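Local coordinates for protein aminoglycoside 6-adenylyltransferase (Bacillus subtilis, PDB 2PBE) that adenylates streptomycin and streptidine at the O-6 position using ATP, and also uses GTP as nucleotide donor to streptomycin, thereby conferring bacterial resistance to streptomycin, at residues R152-C157 with K257-G262; V164-V169 with T275-G280; K170-A173 with F179-D182; D182-I187 with Q239-S244; P190-M195 with E227-T232. All blocks are in the same frame, centred on the assembly; numbering follows the deposited sequence.

Contact 1 of 5, residues R152-C157 with K257-G262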
# COMPACT_ATOMS: atom_id res chain seq x y z
N ARG A 152 -12.65 -13.09 -9.93
CA ARG A 152 -11.63 -13.34 -10.93
C ARG A 152 -10.25 -12.82 -10.52
O ARG A 152 -9.25 -13.52 -10.65
CB ARG A 152 -12.06 -12.71 -12.25
CG ARG A 152 -11.11 -12.95 -13.37
CD ARG A 152 -11.73 -12.50 -14.66
NE ARG A 152 -10.83 -12.77 -15.77
CZ ARG A 152 -11.06 -12.43 -17.02
NH1 ARG A 152 -12.18 -11.79 -17.35
NH2 ARG A 152 -10.15 -12.71 -17.95
N GLU A 153 -10.19 -11.58 -10.04
CA GLU A 153 -8.92 -11.03 -9.63
C GLU A 153 -8.36 -11.91 -8.53
O GLU A 153 -7.16 -12.18 -8.48
CB GLU A 153 -9.08 -9.60 -9.13
CG GLU A 153 -9.27 -8.60 -10.24
CD GLU A 153 -9.67 -7.23 -9.73
OE1 GLU A 153 -9.51 -6.25 -10.48
OE2 GLU A 153 -10.16 -7.14 -8.59
N PHE A 154 -9.25 -12.37 -7.65
CA PHE A 154 -8.84 -13.21 -6.54
C PHE A 154 -8.17 -14.47 -7.08
O PHE A 154 -7.05 -14.81 -6.70
CB PHE A 154 -10.06 -13.59 -5.70
CG PHE A 154 -9.77 -14.62 -4.65
CD1 PHE A 154 -9.06 -14.29 -3.49
CD2 PHE A 154 -10.16 -15.97 -4.84
CE1 PHE A 154 -8.72 -15.28 -2.52
CE2 PHE A 154 -9.83 -16.96 -3.89
CZ PHE A 154 -9.11 -16.62 -2.72
N ASP A 155 -8.89 -15.16 -7.96
CA ASP A 155 -8.39 -16.38 -8.57
C ASP A 155 -7.06 -16.10 -9.28
O ASP A 155 -6.14 -16.91 -9.22
CB ASP A 155 -9.42 -16.91 -9.55
CG ASP A 155 -8.97 -18.20 -10.18
OD1 ASP A 155 -8.20 -18.14 -11.18
OD2 ASP A 155 -9.38 -19.27 -9.68
N ASP A 156 -6.95 -14.94 -9.91
CA ASP A 156 -5.71 -14.61 -10.59
C ASP A 156 -4.52 -14.56 -9.61
O ASP A 156 -3.47 -15.13 -9.88
CB ASP A 156 -5.82 -13.28 -11.32
CG ASP A 156 -6.73 -13.34 -12.53
OD1 ASP A 156 -6.95 -14.43 -13.09
OD2 ASP A 156 -7.23 -12.26 -12.93
N CYS A 157 -4.69 -13.89 -8.48
CA CYS A 157 -3.59 -13.81 -7.52
C CYS A 157 -3.13 -15.18 -7.05
O CYS A 157 -1.94 -15.40 -6.86
CB CYS A 157 -3.99 -12.98 -6.30
SG CYS A 157 -2.60 -12.66 -5.19
N LYS A 257 -7.46 -17.97 2.24
CA LYS A 257 -8.60 -18.65 2.86
C LYS A 257 -9.45 -17.59 3.55
O LYS A 257 -10.67 -17.56 3.42
CB LYS A 257 -8.13 -19.69 3.88
CG LYS A 257 -7.66 -20.97 3.23
CD LYS A 257 -7.07 -21.97 4.21
CE LYS A 257 -6.54 -23.20 3.47
NZ LYS A 257 -5.90 -24.19 4.37
N ALA A 258 -8.77 -16.69 4.26
CA ALA A 258 -9.44 -15.60 4.96
C ALA A 258 -10.23 -14.70 4.01
O ALA A 258 -11.39 -14.34 4.29
CB ALA A 258 -8.42 -14.79 5.69
N VAL A 259 -9.61 -14.34 2.89
CA VAL A 259 -10.24 -13.47 1.91
C VAL A 259 -11.36 -14.18 1.15
O VAL A 259 -12.46 -13.64 1.01
CB VAL A 259 -9.18 -12.94 0.89
CG1 VAL A 259 -9.85 -12.29 -0.29
CG2 VAL A 259 -8.25 -11.95 1.58
N SER A 260 -11.07 -15.38 0.67
CA SER A 260 -12.04 -16.15 -0.09
C SER A 260 -13.28 -16.37 0.75
O SER A 260 -14.40 -16.33 0.25
CB SER A 260 -11.46 -17.51 -0.45
OG SER A 260 -11.08 -18.20 0.71
N GLU A 261 -13.05 -16.61 2.04
CA GLU A 261 -14.14 -16.86 2.95
C GLU A 261 -14.99 -15.61 3.16
O GLU A 261 -16.22 -15.68 3.11
CB GLU A 261 -13.57 -17.34 4.27
CG GLU A 261 -14.61 -17.87 5.23
CD GLU A 261 -13.98 -18.41 6.48
OE1 GLU A 261 -13.05 -19.25 6.36
OE2 GLU A 261 -14.43 -18.01 7.59
N GLY A 262 -14.33 -14.48 3.38
CA GLY A 262 -15.06 -13.24 3.60
C GLY A 262 -15.85 -12.70 2.43
O GLY A 262 -16.85 -12.01 2.62
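Phe154 supplies one whole side of this contact, and its ring comes to rest against Val259 and Ser260 of the facing helix. The CA-CB bond points at the 257-262 segment, and with CG opposite the backbone N (chi1 171°) the ring continues in that direction. CB itself stays back from the partner. The first atom to touch is CD1, which lies 3.9 Å from Val259 CG1. Phe154 CE1 meets the same methyl and also comes to 4.0 Å from Ser260 N, where the ring passes from the valine onto the helix backbone. The leading atom, Phe154 CZ, is 3.4 Å from Ser260 CB, and Phe154 CE2 lies 3.8 Å from that same carbon. Val259 CG1 and Ser260 CB both approach the ring obliquely. The helices that meet here, 151-173 and 238-263, run antiparallel to each other in the helical part of the enzyme, and this contact joins the start of the first to the end of the second. Phe154 also packs on Met195 of helix 177-204 and on Tyr265 and Pro268 of the loop that follows helix 238-263, which makes the ring a meeting point for three parts of the chain. Ser260 gives the phenylalanine its CB, while its hydroxyl OG is engaged within its own helix, hydrogen-bonding to the carbonyl O of Ser256.

Contact 2 of 5, residues V164-V169 with T275-G280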
# COMPACT_ATOMS: atom_id res chain seq x y z
N VAL A 164 4.04 -19.45 -10.34
CA VAL A 164 5.40 -18.97 -10.32
C VAL A 164 6.14 -19.67 -9.19
O VAL A 164 7.37 -19.82 -9.20
CB VAL A 164 5.42 -17.46 -10.13
CG1 VAL A 164 6.85 -16.97 -9.98
CG2 VAL A 164 4.74 -16.80 -11.32
N SER A 165 5.37 -20.11 -8.21
CA SER A 165 5.93 -20.79 -7.07
C SER A 165 6.68 -22.05 -7.49
O SER A 165 7.71 -22.41 -6.89
CB SER A 165 4.81 -21.15 -6.10
OG SER A 165 5.34 -21.72 -4.94
N THR A 166 6.19 -22.73 -8.53
CA THR A 166 6.84 -23.95 -9.02
C THR A 166 8.19 -23.65 -9.66
O THR A 166 9.04 -24.54 -9.78
CB THR A 166 6.01 -24.69 -10.08
OG1 THR A 166 5.92 -23.88 -11.26
CG2 THR A 166 4.63 -25.00 -9.56
N TYR A 167 8.36 -22.41 -10.11
CA TYR A 167 9.62 -22.01 -10.71
C TYR A 167 10.67 -21.99 -9.62
O TYR A 167 11.81 -22.35 -9.84
CB TYR A 167 9.48 -20.63 -11.36
CG TYR A 167 8.56 -20.54 -12.58
CD1 TYR A 167 7.60 -21.55 -12.88
CD2 TYR A 167 8.61 -19.40 -13.42
CE1 TYR A 167 6.71 -21.42 -14.00
CE2 TYR A 167 7.73 -19.26 -14.54
CZ TYR A 167 6.79 -20.28 -14.82
OH TYR A 167 5.93 -20.13 -15.88
N VAL A 168 10.25 -21.61 -8.41
CA VAL A 168 11.16 -21.55 -7.26
C VAL A 168 11.54 -22.97 -6.84
O VAL A 168 12.67 -23.25 -6.41
CB VAL A 168 10.48 -20.80 -6.06
CG1 VAL A 168 11.45 -20.66 -4.89
CG2 VAL A 168 10.00 -19.42 -6.53
N VAL A 169 10.59 -23.88 -6.96
CA VAL A 169 10.83 -25.26 -6.61
C VAL A 169 11.87 -25.85 -7.57
O VAL A 169 12.88 -26.41 -7.12
CB VAL A 169 9.51 -26.06 -6.68
CG1 VAL A 169 9.77 -27.54 -6.50
CG2 VAL A 169 8.55 -25.57 -5.60
N THR A 275 0.87 -28.20 -3.59
CA THR A 275 1.40 -28.69 -2.35
C THR A 275 1.85 -30.15 -2.62
O THR A 275 2.98 -30.51 -2.28
CB THR A 275 0.34 -28.59 -1.22
OG1 THR A 275 0.19 -27.21 -0.85
CG2 THR A 275 0.73 -29.39 0.02
N LYS A 276 0.99 -30.97 -3.23
CA LYS A 276 1.36 -32.36 -3.53
C LYS A 276 2.61 -32.35 -4.38
O LYS A 276 3.58 -33.07 -4.12
CB LYS A 276 0.26 -33.09 -4.32
CG LYS A 276 -1.04 -33.39 -3.57
CD LYS A 276 -1.96 -34.25 -4.44
CE LYS A 276 -3.35 -34.39 -3.84
NZ LYS A 276 -4.22 -35.24 -4.68
N TYR A 277 2.59 -31.49 -5.38
CA TYR A 277 3.69 -31.37 -6.31
C TYR A 277 5.03 -31.02 -5.66
O TYR A 277 5.95 -31.85 -5.67
CB TYR A 277 3.32 -30.33 -7.37
CG TYR A 277 4.42 -30.08 -8.37
CD1 TYR A 277 4.77 -31.05 -9.35
CD2 TYR A 277 5.14 -28.86 -8.34
CE1 TYR A 277 5.83 -30.81 -10.28
CE2 TYR A 277 6.19 -28.60 -9.26
CZ TYR A 277 6.53 -29.57 -10.22
OH TYR A 277 7.55 -29.30 -11.09
N THR A 278 5.17 -29.83 -5.09
CA THR A 278 6.46 -29.49 -4.49
C THR A 278 6.85 -30.44 -3.35
O THR A 278 8.03 -30.57 -3.02
CB THR A 278 6.53 -28.02 -4.00
OG1 THR A 278 6.35 -27.98 -2.58
CG2 THR A 278 5.46 -27.18 -4.66
N GLU A 279 5.86 -31.11 -2.77
CA GLU A 279 6.15 -32.06 -1.71
C GLU A 279 6.82 -33.25 -2.38
O GLU A 279 7.78 -33.81 -1.86
CB GLU A 279 4.85 -32.48 -1.01
CG GLU A 279 4.95 -32.50 0.52
CD GLU A 279 3.59 -32.34 1.22
OE1 GLU A 279 2.63 -33.09 0.88
OE2 GLU A 279 3.48 -31.48 2.12
N GLY A 280 6.32 -33.63 -3.55
CA GLY A 280 6.87 -34.75 -4.28
C GLY A 280 8.34 -34.58 -4.58
O GLY A 280 9.15 -35.49 -4.44
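Val169 meets Thr278 through its first torsion: chi1 of 172° sets Val169 CG1 opposite the backbone N and leaves CG2 as the methyl nearest the partner. That methyl lies against the branch point of Thr278, with Val169 CG2 3.6 Å from Thr278 CB and equally close to Thr278 CG2. The two side chains cross at about a right angle, and behind them the backbones come within 6.4 Å between Val169 CA and Thr278 CA. These segments belong to helix 151-173 and to helix 270-283, the last in the chain, so that the C-terminal helix is laid against the long first helix of the bundle. One turn away, chi1 of 178° extends the Tyr277 ring across to Thr166, which turns its methyl to the tyrosine: Thr166 CG2 is 3.9 Å from Tyr277 CE2 and reaches the ring obliquely, again with the side chains nearly perpendicular. The hydroxyl OG1 of Thr166 hydrogen-bonds back to the carbonyl O of Met163, leaving the carbon side of the residue to face the ring. Helix 238-263 borders the same seam, with Trp242 packing on Val169 and both Phe246 and Tyr249 on Thr278.

Contact 3 of 5, residues K170-A173 with F179-D182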
# COMPACT_ATOMS: atom_id res chain seq x y z
N LYS A 170 11.60 -25.73 -8.87
CA LYS A 170 12.49 -26.23 -9.93
C LYS A 170 13.85 -25.59 -9.81
O LYS A 170 14.86 -26.21 -10.13
CB LYS A 170 11.94 -25.88 -11.31
CG LYS A 170 10.63 -26.55 -11.70
CD LYS A 170 10.43 -26.36 -13.21
CE LYS A 170 9.15 -26.98 -13.69
NZ LYS A 170 7.95 -26.11 -13.46
N GLY A 171 13.88 -24.33 -9.38
CA GLY A 171 15.14 -23.63 -9.21
C GLY A 171 16.01 -24.27 -8.15
O GLY A 171 17.20 -24.50 -8.35
N LEU A 172 15.40 -24.58 -7.01
CA LEU A 172 16.11 -25.19 -5.89
C LEU A 172 16.46 -26.66 -6.14
O LEU A 172 17.45 -27.15 -5.60
CB LEU A 172 15.28 -25.07 -4.62
CG LEU A 172 14.96 -23.66 -4.12
CD1 LEU A 172 14.06 -23.76 -2.90
CD2 LEU A 172 16.24 -22.92 -3.78
N ALA A 173 15.65 -27.34 -6.95
CA ALA A 173 15.90 -28.75 -7.25
C ALA A 173 16.97 -28.92 -8.32
O ALA A 173 17.65 -29.94 -8.36
CB ALA A 173 14.61 -29.42 -7.69
N PHE A 179 18.02 -18.31 -9.59
CA PHE A 179 16.80 -18.32 -10.40
C PHE A 179 15.62 -18.37 -9.43
O PHE A 179 14.63 -17.63 -9.57
CB PHE A 179 16.78 -19.56 -11.30
CG PHE A 179 15.57 -19.67 -12.19
CD1 PHE A 179 15.40 -18.80 -13.28
CD2 PHE A 179 14.60 -20.68 -11.96
CE1 PHE A 179 14.28 -18.93 -14.18
CE2 PHE A 179 13.47 -20.83 -12.84
CZ PHE A 179 13.31 -19.96 -13.94
N ALA A 180 15.75 -19.23 -8.43
CA ALA A 180 14.72 -19.39 -7.43
C ALA A 180 14.48 -18.10 -6.65
O ALA A 180 13.33 -17.68 -6.46
CB ALA A 180 15.10 -20.52 -6.50
N ILE A 181 15.57 -17.47 -6.22
CA ILE A 181 15.53 -16.23 -5.44
C ILE A 181 14.85 -15.07 -6.18
O ILE A 181 14.09 -14.31 -5.59
CB ILE A 181 16.95 -15.80 -5.01
CG1 ILE A 181 17.48 -16.77 -3.96
CG2 ILE A 181 16.95 -14.39 -4.43
CD1 ILE A 181 18.95 -16.62 -3.63
N ASP A 182 15.15 -14.92 -7.46
CA ASP A 182 14.55 -13.82 -8.21
C ASP A 182 13.04 -13.97 -8.33
O ASP A 182 12.30 -12.99 -8.24
CB ASP A 182 15.22 -13.69 -9.59
CG ASP A 182 16.65 -13.14 -9.50
OD1 ASP A 182 17.42 -13.60 -8.63
OD2 ASP A 182 17.00 -12.24 -10.29
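Gly171 meets Ala180 and Phe179 through its bare CA, which sits 4.1 Å from Ala180 CB and at the same separation from Phe179 CD2. The phenyl ring presents its edge here, the glycine carbon lying near the ring plane. With no side chain on Gly171, the two backbones draw together until Gly171 CA and Ala180 CA are 4.6 Å apart. Leu172 completes the first shell. Its CG is turned opposite its own carbonyl carbon (chi1 -62°), which brings the branched end towards the second helix, and Leu172 CD2 comes to 3.8 Å from Ala180 CB. The alanine methyl therefore touches both the glycine CA and the leucine branch. Small residues at such a point let consecutive helices pack closely just beside their connection: 151-173 and 177-204 form an antiparallel helical hairpin, and a short link joins the end of 151-173 to the start of 177-204. Further out, the 164-169 part of the first helix prolongs the seam, where the carbonyl O of Val168 is 3.7 Å from Ala180 CB and the O of Tyr167 lies near Phe179 CE2. The Phe179 ring is itself set edge-to-face with His183, one turn farther along its helix. On the other flank, helix 238-263 covers the aliphatic groups: Met241 packs on Leu172, Ala180 and Ile181, and Trp242 adds its indole to Leu172.

Contact 4 of 5, residues D182-I187 with Q239-S244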
# COMPACT_ATOMS: atom_id res chain seq x y z
N ASP A 182 15.15 -14.92 -7.46
CA ASP A 182 14.55 -13.82 -8.21
C ASP A 182 13.04 -13.97 -8.33
O ASP A 182 12.30 -12.99 -8.24
CB ASP A 182 15.22 -13.69 -9.59
CG ASP A 182 16.65 -13.14 -9.50
OD1 ASP A 182 17.42 -13.60 -8.63
OD2 ASP A 182 17.00 -12.24 -10.29
N HIS A 183 12.56 -15.20 -8.50
CA HIS A 183 11.12 -15.42 -8.61
C HIS A 183 10.44 -15.27 -7.25
O HIS A 183 9.30 -14.81 -7.15
CB HIS A 183 10.84 -16.80 -9.19
CG HIS A 183 11.21 -16.93 -10.64
ND1 HIS A 183 10.82 -16.00 -11.59
CD2 HIS A 183 11.88 -17.89 -11.31
CE1 HIS A 183 11.23 -16.39 -12.78
NE2 HIS A 183 11.87 -17.54 -12.63
N LEU A 184 11.14 -15.68 -6.20
CA LEU A 184 10.59 -15.55 -4.87
C LEU A 184 10.44 -14.06 -4.54
O LEU A 184 9.36 -13.59 -4.16
CB LEU A 184 11.51 -16.20 -3.84
CG LEU A 184 11.06 -16.02 -2.39
CD1 LEU A 184 9.79 -16.81 -2.15
CD2 LEU A 184 12.17 -16.46 -1.44
N ASN A 185 11.53 -13.33 -4.69
CA ASN A 185 11.53 -11.92 -4.38
C ASN A 185 10.65 -11.10 -5.30
O ASN A 185 9.97 -10.18 -4.85
CB ASN A 185 12.96 -11.37 -4.46
CG ASN A 185 13.86 -11.95 -3.39
OD1 ASN A 185 15.07 -11.99 -3.55
ND2 ASN A 185 13.26 -12.39 -2.29
N GLU A 186 10.63 -11.44 -6.58
CA GLU A 186 9.88 -10.64 -7.51
C GLU A 186 8.45 -11.00 -7.79
O GLU A 186 7.70 -10.15 -8.28
CB GLU A 186 10.64 -10.54 -8.84
CG GLU A 186 12.05 -9.98 -8.70
CD GLU A 186 12.71 -9.74 -10.04
OE1 GLU A 186 12.71 -10.68 -10.87
OE2 GLU A 186 13.24 -8.62 -10.25
N ILE A 187 8.03 -12.22 -7.50
CA ILE A 187 6.66 -12.59 -7.80
C ILE A 187 5.88 -13.27 -6.67
O ILE A 187 4.80 -12.83 -6.30
CB ILE A 187 6.62 -13.47 -9.07
CG1 ILE A 187 7.21 -12.68 -10.24
CG2 ILE A 187 5.19 -13.90 -9.39
CD1 ILE A 187 7.64 -13.54 -11.42
N GLN A 239 18.60 -24.78 1.71
CA GLN A 239 17.57 -25.20 2.66
C GLN A 239 16.82 -24.00 3.23
O GLN A 239 15.64 -24.09 3.51
CB GLN A 239 18.17 -26.02 3.81
CG GLN A 239 19.03 -27.19 3.35
CD GLN A 239 18.44 -27.96 2.18
OE1 GLN A 239 17.33 -28.49 2.27
NE2 GLN A 239 19.20 -28.05 1.10
N GLU A 240 17.52 -22.89 3.38
CA GLU A 240 16.91 -21.67 3.91
C GLU A 240 15.87 -21.17 2.94
O GLU A 240 14.86 -20.58 3.32
CB GLU A 240 17.97 -20.60 4.10
CG GLU A 240 18.99 -20.92 5.18
CD GLU A 240 18.33 -21.11 6.54
OE1 GLU A 240 17.56 -20.22 6.94
OE2 GLU A 240 18.60 -22.14 7.19
N MSE A 241 16.15 -21.41 1.67
CA MSE A 241 15.24 -21.00 0.62
C MSE A 241 13.96 -21.82 0.64
O MSE A 241 12.88 -21.26 0.48
CB MSE A 241 15.93 -21.14 -0.73
CG MSE A 241 16.67 -19.88 -1.16
SE MSE A 241 15.46 -18.33 -1.29
CE MSE A 241 14.68 -18.68 -3.03
N TRP A 242 14.09 -23.13 0.83
CA TRP A 242 12.92 -23.99 0.89
C TRP A 242 12.04 -23.50 2.03
O TRP A 242 10.82 -23.48 1.92
CB TRP A 242 13.33 -25.45 1.14
CG TRP A 242 13.80 -26.21 -0.07
CD1 TRP A 242 15.09 -26.61 -0.33
CD2 TRP A 242 13.01 -26.68 -1.15
NE1 TRP A 242 15.15 -27.32 -1.51
CE2 TRP A 242 13.89 -27.38 -2.05
CE3 TRP A 242 11.63 -26.60 -1.47
CZ2 TRP A 242 13.44 -28.00 -3.25
CZ3 TRP A 242 11.17 -27.21 -2.67
CH2 TRP A 242 12.09 -27.90 -3.55
N LYS A 243 12.70 -23.11 3.12
CA LYS A 243 12.01 -22.61 4.30
C LYS A 243 11.25 -21.33 3.96
O LYS A 243 10.05 -21.23 4.23
CB LYS A 243 13.05 -22.37 5.41
CG LYS A 243 12.47 -21.97 6.77
CD LYS A 243 13.51 -22.07 7.90
CE LYS A 243 14.70 -21.13 7.75
NZ LYS A 243 15.57 -21.20 8.97
N SER A 244 11.92 -20.37 3.34
CA SER A 244 11.27 -19.13 2.96
C SER A 244 10.03 -19.42 2.11
O SER A 244 8.98 -18.84 2.33
CB SER A 244 12.23 -18.25 2.16
OG SER A 244 13.21 -17.67 2.99
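Met241 and Ser244, one turn apart, are the residues of the 239-244 segment that touch Leu184. Just ahead of them, Glu240 lies on the outer side of the helix, and its OE1 forms a salt bridge of 3.0 Å with Lys243 NZ. Met241, present as selenomethionine, follows. Its CA-CB bond does not point straight at the partner, but bends at chi2 and chi3 (-60° and -80°) fold the chain round and deliver the selenium and the terminal methyl to the interface. There CE stands 3.7 Å from Leu184 CD2 and 4.1 Å from Leu184 CB, while SE is 3.8 Å from the same CD2, and the two side chains reach for each other tip to tip. Trp242 faces another way, packing on Leu172 and setting its rings edge-to-face with Tyr282. Lys243 returns to the outer side and the ion pair. Ser244 then closes the turn: its CB lies 4.0 Å from Leu184 CD2, so one leucine methyl touches both the selenomethionine tip and the serine carbon. The serine hydroxyl OG is engaged in a hydrogen bond with Ser234 OG, in the loop that leads into helix 238-263. On the other helix, Leu184 begins a wider pi-type turn spanning 184-187. Helices 177-204 and 238-263 run in broadly the same direction here, and this leucine-centred, hydrogen-bond-free seam is ordinary apolar packing between neighbouring helices of an alpha-helical bundle.

Contact 5 of 5, residues P190-M195 with E227-T232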
# COMPACT_ATOMS: atom_id res chain seq x y z
N PRO A 190 5.60 -11.02 -3.48
CA PRO A 190 4.76 -9.85 -3.77
C PRO A 190 3.27 -10.19 -3.88
O PRO A 190 2.41 -9.35 -3.60
CB PRO A 190 5.35 -9.30 -5.06
CG PRO A 190 6.82 -9.58 -4.89
CD PRO A 190 6.80 -11.00 -4.36
N ASN A 191 2.95 -11.42 -4.28
CA ASN A 191 1.53 -11.78 -4.38
C ASN A 191 0.99 -12.12 -2.99
O ASN A 191 -0.18 -11.88 -2.70
CB ASN A 191 1.31 -12.94 -5.36
CG ASN A 191 1.16 -12.45 -6.80
OD1 ASN A 191 2.13 -12.37 -7.55
ND2 ASN A 191 -0.06 -12.09 -7.17
N LEU A 192 1.83 -12.65 -2.12
CA LEU A 192 1.42 -12.94 -0.76
C LEU A 192 1.01 -11.59 -0.14
O LEU A 192 -0.00 -11.49 0.55
CB LEU A 192 2.58 -13.55 0.03
CG LEU A 192 2.49 -13.50 1.56
CD1 LEU A 192 1.23 -14.23 2.04
CD2 LEU A 192 3.75 -14.13 2.16
N LEU A 193 1.81 -10.57 -0.43
CA LEU A 193 1.55 -9.22 0.06
C LEU A 193 0.23 -8.65 -0.44
O LEU A 193 -0.48 -7.99 0.31
CB LEU A 193 2.68 -8.30 -0.36
CG LEU A 193 3.91 -8.15 0.51
CD1 LEU A 193 4.77 -7.06 -0.10
CD2 LEU A 193 3.52 -7.77 1.93
N ARG A 194 -0.08 -8.89 -1.71
CA ARG A 194 -1.33 -8.41 -2.29
C ARG A 194 -2.46 -9.09 -1.57
O ARG A 194 -3.44 -8.46 -1.22
CB ARG A 194 -1.42 -8.75 -3.78
CG ARG A 194 -2.67 -8.24 -4.46
CD ARG A 194 -2.67 -8.60 -5.92
NE ARG A 194 -1.48 -8.11 -6.63
CZ ARG A 194 -1.36 -6.87 -7.09
NH1 ARG A 194 -2.35 -5.98 -6.93
NH2 ARG A 194 -0.23 -6.53 -7.69
N MSE A 195 -2.30 -10.40 -1.36
CA MSE A 195 -3.31 -11.19 -0.66
C MSE A 195 -3.53 -10.63 0.75
O MSE A 195 -4.66 -10.55 1.23
CB MSE A 195 -2.86 -12.66 -0.57
CG MSE A 195 -3.96 -13.61 -0.11
SE MSE A 195 -5.64 -13.42 -1.11
CE MSE A 195 -5.15 -14.35 -2.77
N GLU A 227 5.75 -9.27 11.20
CA GLU A 227 6.69 -10.27 11.66
C GLU A 227 6.53 -11.52 10.80
O GLU A 227 7.51 -12.20 10.51
CB GLU A 227 6.44 -10.61 13.13
CG GLU A 227 7.10 -9.63 14.08
CD GLU A 227 7.00 -10.08 15.51
OE1 GLU A 227 6.88 -11.30 15.75
OE2 GLU A 227 7.07 -9.20 16.40
N GLU A 228 5.30 -11.81 10.39
CA GLU A 228 5.04 -12.97 9.56
C GLU A 228 5.69 -12.75 8.21
O GLU A 228 6.32 -13.64 7.65
CB GLU A 228 3.54 -13.20 9.35
CG GLU A 228 2.74 -13.41 10.60
CD GLU A 228 1.25 -13.49 10.31
OE1 GLU A 228 0.79 -12.72 9.44
OE2 GLU A 228 0.54 -14.29 10.97
N LEU A 229 5.56 -11.53 7.69
CA LEU A 229 6.15 -11.23 6.41
C LEU A 229 7.66 -11.25 6.56
O LEU A 229 8.37 -11.72 5.68
CB LEU A 229 5.70 -9.87 5.91
CG LEU A 229 6.33 -9.51 4.57
CD1 LEU A 229 5.87 -10.46 3.45
CD2 LEU A 229 5.98 -8.09 4.24
N MSE A 230 8.14 -10.76 7.69
CA MSE A 230 9.57 -10.76 7.94
C MSE A 230 10.08 -12.19 7.96
O MSE A 230 11.17 -12.47 7.48
CB MSE A 230 9.92 -10.07 9.28
CG MSE A 230 9.99 -8.54 9.22
SE MSE A 230 10.95 -7.82 7.66
CE MSE A 230 9.45 -7.37 6.50
N SER A 231 9.28 -13.10 8.51
CA SER A 231 9.70 -14.49 8.59
C SER A 231 9.82 -15.17 7.24
O SER A 231 10.30 -16.29 7.17
CB SER A 231 8.77 -15.30 9.51
OG SER A 231 7.49 -15.43 8.95
N THR A 232 9.39 -14.49 6.18
CA THR A 232 9.50 -15.09 4.85
C THR A 232 10.88 -14.79 4.29
O THR A 232 11.20 -15.18 3.18
CB THR A 232 8.49 -14.53 3.87
OG1 THR A 232 8.86 -13.18 3.54
CG2 THR A 232 7.11 -14.57 4.47
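The carbonyl O of Leu229, whose side chain faces Leu193, is gripped twice by Thr232. The hydroxyl Thr232 OG1 donates to Leu229 O at 2.6 Å, lying in the carbonyl plane with a C=O···O angle of 155°, and the amide Thr232 N reaches the same oxygen at 3.0 Å. Arg189 NE adds a hydrogen bond to OG1, so this hydroxyl has partners on both the 227-232 segment and the neighbouring helix. With OG1 committed in this way, the methyl of Thr232 is left to face the other segment, and CG2 meets Leu192 CD2 tip to tip at 4.1 Å. Leu192 owes that reach to chi1 of 160°, which extends CG opposite the backbone N. Leu229 is extended likewise and inserts its branch next to Leu193, whose CD2 lies 3.4 Å from Leu229 CD2 and 3.9 Å from Leu229 CD1, the two side chains crossing at about a right angle. Pro190 marks a kink in helix 177-204, and the leucines that follow it carry the packing against helix 223-230 and the turn after it. Met210, Tyr214 and Met217 of the intervening loop cover Leu193 as well, while Leu251 of helix 238-263 backs Leu192. Cohesion across the two segments therefore rests on methyl contacts in a buried hydrocarbon seam, with Thr232 OG1 and Leu229 O bonded to each other at its border.

The five contacts tie together the helices of one bundle. Contacts 1, 2 and 3 share helix 151-173, whereas contacts 3, 4 and 5 follow helix 177-204 in turn. Contacts 3 and 4 are the closest pair, with centres about 7 Å apart and Asp182 in common. Contact 2 adjoins both, at about 10 and 12 Å between centres. Contact 5 lies about 12 Å from contact 4, centre to centre, and touches contact 1 through Met195 and Phe154, their centres about 16 Å apart. Contacts 1 and 3 stand farthest apart, with centres about 26 Å from each other. The mixed beta-sheet, where related nucleotidyltransferases carry their catalytic machinery, takes no part in these contacts.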